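Local structure of uncharacterized protein (Nostoc punctiforme, 2QDR) at residues Gln65-Arg70 against Val96-Lys101; Ile122-Trp127 against Ser133-Pro138. The protein is of unknown function but adopts the double-stranded beta-helix fold of the cupins and has been proposed to be a dioxygenase. All coordinates share one frame; numbering follows the deposited sequence.

Contact 1 (Gln65-Arg70 against Val96-Lys101); sequences QGWRVR and VVLPPK
Trp67 meets Val96 with a face, and Leu98 with the edge, of the benzo half of its indole. From CB the chain heads toward Val96-Lys101, and CG lies opposite the backbone N (chi1 174°), beside the carbonyl carbon. A second torsion of 76° stands the indole roughly upright on the CA-CB-CG plane; its benzo half, not CD1 or NE1, lies nearer Val96. Contact begins at CE3, 4.2 Å from Val96 CG1. It is closest at CZ3, which lies 3.9 Å from that methyl, and continues at CH2. Val96 CG1 thus sits over one face of the six-membered ring in a CH-pi contact, 4.1 Å from the centroid and 18° from the ring normal. Strands 64-67 and 92-98 both pair antiparallel with strand 79-86, in a sheet of the double-stranded beta-helix, so Trp67 reaches past the intervening strand to its second neighbour. Where Trp67 starts out, Gly66 and Trp67 together face Gly79 in a G1 beta bulge, with Gly66 at a positive phi, just where the chain turns a corner. Leu98 joins from another direction: its CD2 approaches the ring edge near the plane, 4.4 Å from CZ3. The same leucine also packs on Trp146 and Val148 of strand 146-149, which belongs to a different sheet. Trp158, on strand 154-160, meets the Trp67 ring edge-to-face and touches Val96 as well.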
loop_
_atom_site.group_PDB
_atom_site.type_symbol
_atom_site.label_atom_id
_atom_site.label_comp_id
_atom_site.label_asym_id
_atom_site.label_seq_id
_atom_site.Cartn_x
_atom_site.Cartn_y
_atom_site.Cartn_z
ATOM N N GLN A 65 -50.048 3.749 22.522
ATOM C CA GLN A 65 -50.588 4.742 21.592
ATOM C C GLN A 65 -50.694 6.085 22.302
ATOM O O GLN A 65 -50.499 6.166 23.516
ATOM C CB GLN A 65 -51.962 4.304 21.052
ATOM C CG GLN A 65 -51.949 3.015 20.220
ATOM C CD GLN A 65 -51.127 3.129 18.931
ATOM O OE1 GLN A 65 -50.877 4.230 18.426
ATOM N NE2 GLN A 65 -50.721 1.984 18.386
ATOM N N GLY A 66 -50.988 7.139 21.549
ATOM C CA GLY A 66 -51.132 8.475 22.127
ATOM C C GLY A 66 -49.868 9.106 22.696
ATOM O O GLY A 66 -49.960 9.958 23.584
ATOM N N TRP A 67 -48.698 8.687 22.205
ATOM C CA TRP A 67 -47.427 9.231 22.663
ATOM C C TRP A 67 -47.239 10.627 22.102
ATOM O O TRP A 67 -47.597 10.894 20.954
ATOM C CB TRP A 67 -46.267 8.342 22.241
ATOM C CG TRP A 67 -44.930 8.915 22.565
ATOM C CD1 TRP A 67 -44.332 8.970 23.792
ATOM C CD2 TRP A 67 -44.010 9.499 21.641
ATOM N NE1 TRP A 67 -43.096 9.560 23.688
ATOM C CE2 TRP A 67 -42.873 9.893 22.378
ATOM C CE3 TRP A 67 -44.039 9.730 20.265
ATOM C CZ2 TRP A 67 -41.772 10.501 21.782
ATOM C CZ3 TRP A 67 -42.946 10.340 19.673
ATOM C CH2 TRP A 67 -41.826 10.717 20.432
ATOM N N ARG A 68 -46.654 11.504 22.916
ATOM C CA ARG A 68 -46.435 12.885 22.551
ATOM C C ARG A 68 -45.230 13.401 23.338
ATOM O O ARG A 68 -45.095 13.070 24.513
ATOM C CB ARG A 68 -47.692 13.653 22.940
ATOM C CG ARG A 68 -47.903 15.000 22.273
ATOM C CD ARG A 68 -49.146 15.700 22.835
ATOM N NE ARG A 68 -50.276 14.779 23.034
ATOM C CZ ARG A 68 -51.075 14.280 22.082
ATOM N NH1 ARG A 68 -50.884 14.549 20.796
ATOM N NH2 ARG A 68 -52.062 13.454 22.424
ATOM N N VAL A 69 -44.351 14.178 22.695
ATOM C CA VAL A 69 -43.155 14.712 23.367
ATOM C C VAL A 69 -43.585 15.775 24.376
ATOM O O VAL A 69 -44.378 16.643 24.031
ATOM C CB VAL A 69 -42.143 15.294 22.372
ATOM C CG1 VAL A 69 -40.938 15.924 23.102
ATOM C CG2 VAL A 69 -41.661 14.221 21.411
ATOM N N ARG A 70 -43.076 15.698 25.610
ATOM C CA ARG A 70 -43.446 16.650 26.680
ATOM C C ARG A 70 -43.121 18.078 26.227
ATOM O O ARG A 70 -42.048 18.314 25.670
ATOM C CB ARG A 70 -42.757 16.300 28.018
ATOM C CG ARG A 70 -43.291 17.098 29.246
ATOM C CD ARG A 70 -42.693 16.628 30.585
ATOM N N VAL A 96 -40.707 4.469 17.539
ATOM C CA VAL A 96 -41.912 5.290 17.467
ATOM C C VAL A 96 -42.531 5.185 16.083
ATOM O O VAL A 96 -41.837 4.838 15.124
ATOM C CB VAL A 96 -41.654 6.800 17.824
ATOM C CG1 VAL A 96 -41.083 6.937 19.234
ATOM C CG2 VAL A 96 -40.741 7.509 16.816
ATOM N N VAL A 97 -43.837 5.446 15.995
ATOM C CA VAL A 97 -44.544 5.415 14.722
ATOM C C VAL A 97 -45.373 6.684 14.623
ATOM O O VAL A 97 -46.315 6.875 15.395
ATOM C CB VAL A 97 -45.446 4.182 14.557
ATOM C CG1 VAL A 97 -46.141 4.192 13.176
ATOM C CG2 VAL A 97 -44.621 2.912 14.775
ATOM N N LEU A 98 -45.006 7.541 13.674
ATOM C CA LEU A 98 -45.690 8.797 13.430
ATOM C C LEU A 98 -46.741 8.578 12.339
ATOM O O LEU A 98 -46.433 7.967 11.316
ATOM C CB LEU A 98 -44.685 9.858 13.002
ATOM C CG LEU A 98 -43.532 10.108 13.980
ATOM C CD1 LEU A 98 -42.634 11.202 13.443
ATOM C CD2 LEU A 98 -44.012 10.482 15.382
ATOM N N PRO A 99 -47.981 9.071 12.544
ATOM C CA PRO A 99 -49.022 8.857 11.527
ATOM C C PRO A 99 -48.874 9.724 10.256
ATOM O O PRO A 99 -48.142 10.711 10.287
ATOM C CB PRO A 99 -50.304 9.216 12.281
ATOM C CG PRO A 99 -49.888 10.200 13.280
ATOM C CD PRO A 99 -48.508 9.815 13.704
ATOM N N PRO A 100 -49.571 9.356 9.152
ATOM C CA PRO A 100 -49.557 10.047 7.840
ATOM C C PRO A 100 -49.599 11.584 7.825
ATOM O O PRO A 100 -48.771 12.194 7.151
ATOM C CB PRO A 100 -50.825 9.508 7.167
ATOM C CG PRO A 100 -50.942 8.142 7.673
ATOM C CD PRO A 100 -50.448 8.164 9.092
ATOM N N LYS A 101 -50.531 12.186 8.563
ATOM C CA LYS A 101 -50.671 13.651 8.608
ATOM C C LYS A 101 -49.915 14.304 9.784
ATOM O O LYS A 101 -50.237 15.435 10.156
ATOM C CB LYS A 101 -52.160 14.048 8.627
ATOM C CG LYS A 101 -52.973 13.553 7.428
#

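Contact 2 (Ile122-Trp127 against Ser133-Pro138); sequences IQLGEW and SYSFIP
Leu124 overlaps the end of Ile137 through one methyl: its CD2 lies 3.7 Å from Ile137 CD1, the two branches crossing at a slant. The isoleucine reaches out by an extended arm, its CD1 trans to CA (chi2 171°). Ser135 borders the same leucine methyl, with OG 4.2 Å from Leu124 CD2, a van der Waals neighbour and not a polar partner. That buried hydroxyl is satisfied elsewhere, by hydrogen bonds with the carbonyl oxygens of Ile184 and Pro185. Leu124 is the first residue of a type II' turn ending at Trp127, with Gly125 in the second position at a phi of 70°. Two backbone bonds close this tight hairpin, Leu124 N to Trp127 O at 2.9 Å and Trp127 N to Leu124 O at 3.3 Å. A side-chain bond spans the same turn: Gln123 NE2 donates to Gly125 O over 2.8 Å, nearly straight at 164° and in the plane of the carbonyl. Within the turn, Glu126 CG rests over the centre of the Trp127 ring, and Trp127 NE1 hydrogen-bonds to Thr269 OG1 of the second subunit. The apolar contact itself bridges two sheets of the cupin fold, the one holding strand 121-124 and the one holding strand 133-137. Leu124 and Ile137 both pack on Ile115 of strand 113-117, the antiparallel neighbour of 133-137, while Leu129 of strand 127-129, in the sheet of 121-124, touches Leu124 and Ser135.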
loop_
_atom_site.group_PDB
_atom_site.type_symbol
_atom_site.label_atom_id
_atom_site.label_comp_id
_atom_site.label_asym_id
_atom_site.label_seq_id
_atom_site.Cartn_x
_atom_site.Cartn_y
_atom_site.Cartn_z
ATOM N N ILE A 122 -39.732 11.053 6.588
ATOM C CA ILE A 122 -40.043 12.190 7.431
ATOM C C ILE A 122 -39.294 13.389 6.832
ATOM O O ILE A 122 -38.460 13.205 5.947
ATOM C CB ILE A 122 -39.669 11.858 8.932
ATOM C CG1 ILE A 122 -40.243 12.872 9.908
ATOM C CG2 ILE A 122 -38.154 11.739 9.162
ATOM N N GLN A 123 -39.633 14.604 7.247
ATOM C CA GLN A 123 -38.937 15.810 6.777
ATOM C C GLN A 123 -38.688 16.722 7.973
ATOM O O GLN A 123 -39.640 17.132 8.610
ATOM C CB GLN A 123 -39.727 16.564 5.708
ATOM C CG GLN A 123 -38.960 17.770 5.142
ATOM C CD GLN A 123 -39.737 18.558 4.113
ATOM O OE1 GLN A 123 -40.482 17.995 3.315
ATOM N NE2 GLN A 123 -39.543 19.880 4.109
ATOM N N LEU A 124 -37.414 17.005 8.269
ATOM C CA LEU A 124 -36.995 17.899 9.368
ATOM C C LEU A 124 -36.546 19.236 8.802
ATOM O O LEU A 124 -35.418 19.350 8.297
ATOM C CB LEU A 124 -35.882 17.279 10.228
ATOM C CG LEU A 124 -36.335 16.296 11.329
ATOM C CD1 LEU A 124 -37.210 15.139 10.820
ATOM C CD2 LEU A 124 -35.122 15.762 12.078
ATOM N N GLY A 125 -37.421 20.242 8.916
ATOM C CA GLY A 125 -37.155 21.565 8.384
ATOM C C GLY A 125 -37.199 21.421 6.872
ATOM O O GLY A 125 -38.159 20.886 6.324
ATOM N N GLU A 126 -36.133 21.845 6.204
ATOM C CA GLU A 126 -36.030 21.757 4.730
ATOM C C GLU A 126 -35.543 20.410 4.198
ATOM O O GLU A 126 -35.691 20.144 3.005
ATOM C CB GLU A 126 -35.080 22.838 4.182
ATOM C CG GLU A 126 -33.647 22.789 4.749
ATOM C CD GLU A 126 -32.724 23.762 4.098
ATOM O OE1 GLU A 126 -32.503 23.608 2.884
ATOM O OE2 GLU A 126 -32.161 24.618 4.810
ATOM N N TRP A 127 -34.979 19.566 5.065
ATOM C CA TRP A 127 -34.401 18.285 4.638
ATOM C C TRP A 127 -35.230 17.011 4.820
ATOM O O TRP A 127 -35.741 16.760 5.904
ATOM C CB TRP A 127 -33.094 18.079 5.391
ATOM C CG TRP A 127 -32.143 19.198 5.193
ATOM C CD1 TRP A 127 -31.416 19.460 4.075
ATOM C CD2 TRP A 127 -31.776 20.188 6.157
ATOM N NE1 TRP A 127 -30.633 20.568 4.269
ATOM C CE2 TRP A 127 -30.828 21.033 5.542
ATOM C CE3 TRP A 127 -32.171 20.457 7.478
ATOM C CZ2 TRP A 127 -30.270 22.130 6.199
ATOM C CZ3 TRP A 127 -31.608 21.544 8.135
ATOM C CH2 TRP A 127 -30.672 22.368 7.496
ATOM N N SER A 133 -32.281 7.148 6.655
ATOM C CA SER A 133 -31.670 8.469 6.770
ATOM C C SER A 133 -31.485 8.687 8.275
ATOM O O SER A 133 -32.249 8.148 9.079
ATOM C CB SER A 133 -32.505 9.553 6.112
ATOM O OG SER A 133 -32.591 9.311 4.719
ATOM N N TYR A 134 -30.466 9.457 8.633
ATOM C CA TYR A 134 -30.096 9.714 10.015
ATOM C C TYR A 134 -29.894 11.170 10.316
ATOM O O TYR A 134 -29.467 11.928 9.449
ATOM C CB TYR A 134 -28.766 8.982 10.317
ATOM C CG TYR A 134 -28.128 9.305 11.657
ATOM C CD1 TYR A 134 -28.620 8.750 12.826
ATOM C CD2 TYR A 134 -27.033 10.165 11.749
ATOM C CE1 TYR A 134 -28.070 9.056 14.052
ATOM C CE2 TYR A 134 -26.463 10.468 12.975
ATOM C CZ TYR A 134 -26.988 9.909 14.128
ATOM O OH TYR A 134 -26.441 10.181 15.365
ATOM N N SER A 135 -30.180 11.544 11.561
ATOM C CA SER A 135 -29.966 12.900 12.038
ATOM C C SER A 135 -29.594 12.897 13.511
ATOM O O SER A 135 -30.122 12.087 14.276
ATOM C CB SER A 135 -31.199 13.788 11.862
ATOM O OG SER A 135 -30.960 15.064 12.454
ATOM N N PHE A 136 -28.660 13.782 13.871
ATOM C CA PHE A 136 -28.229 14.001 15.253
ATOM C C PHE A 136 -28.530 15.470 15.522
ATOM O O PHE A 136 -27.946 16.346 14.885
ATOM C CB PHE A 136 -26.749 13.739 15.518
ATOM C CG PHE A 136 -26.360 13.995 16.950
ATOM C CD1 PHE A 136 -25.972 15.256 17.376
ATOM C CD2 PHE A 136 -26.419 12.978 17.880
ATOM C CE1 PHE A 136 -25.640 15.494 18.705
ATOM C CE2 PHE A 136 -26.081 13.205 19.219
ATOM C CZ PHE A 136 -25.689 14.463 19.625
ATOM N N ILE A 137 -29.417 15.721 16.474
ATOM C CA ILE A 137 -29.838 17.054 16.843
ATOM C C ILE A 137 -29.338 17.342 18.260
ATOM O O ILE A 137 -29.947 16.881 19.230
ATOM C CB ILE A 137 -31.377 17.179 16.769
ATOM C CG1 ILE A 137 -31.881 16.714 15.395
ATOM C CG2 ILE A 137 -31.816 18.626 17.092
ATOM C CD1 ILE A 137 -33.378 16.591 15.291
ATOM N N PRO A 138 -28.221 18.089 18.391
ATOM C CA PRO A 138 -27.718 18.397 19.730
ATOM C C PRO A 138 -28.714 19.234 20.499
ATOM O O PRO A 138 -29.511 19.948 19.885
ATOM C CB PRO A 138 -26.440 19.215 19.476
ATOM C CG PRO A 138 -26.171 19.145 18.032
ATOM C CD PRO A 138 -27.392 18.688 17.335
#

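Overall arrangement
Contacts 1 and 2 follow one another along the chain and lie about 17 Å apart between centres, with their nearest atoms about 5 Å apart and not touching. They share one antiparallel sheet: strand 92-98 of contact 1 leads through strands 154-160 and 113-117 to strand 133-137 of contact 2. Contact 1 joins strands within that sheet, whereas contact 2 links it to the sheet containing strand 121-124. Their surroundings differ too. The segments of contact 1 touch no other chain of the assembly, while the turn of contact 2 reaches the second subunit, and its Glu126 OE1 hydrogen-bonds to N4 of a HEPES molecule, probably from the crystallisation liquor.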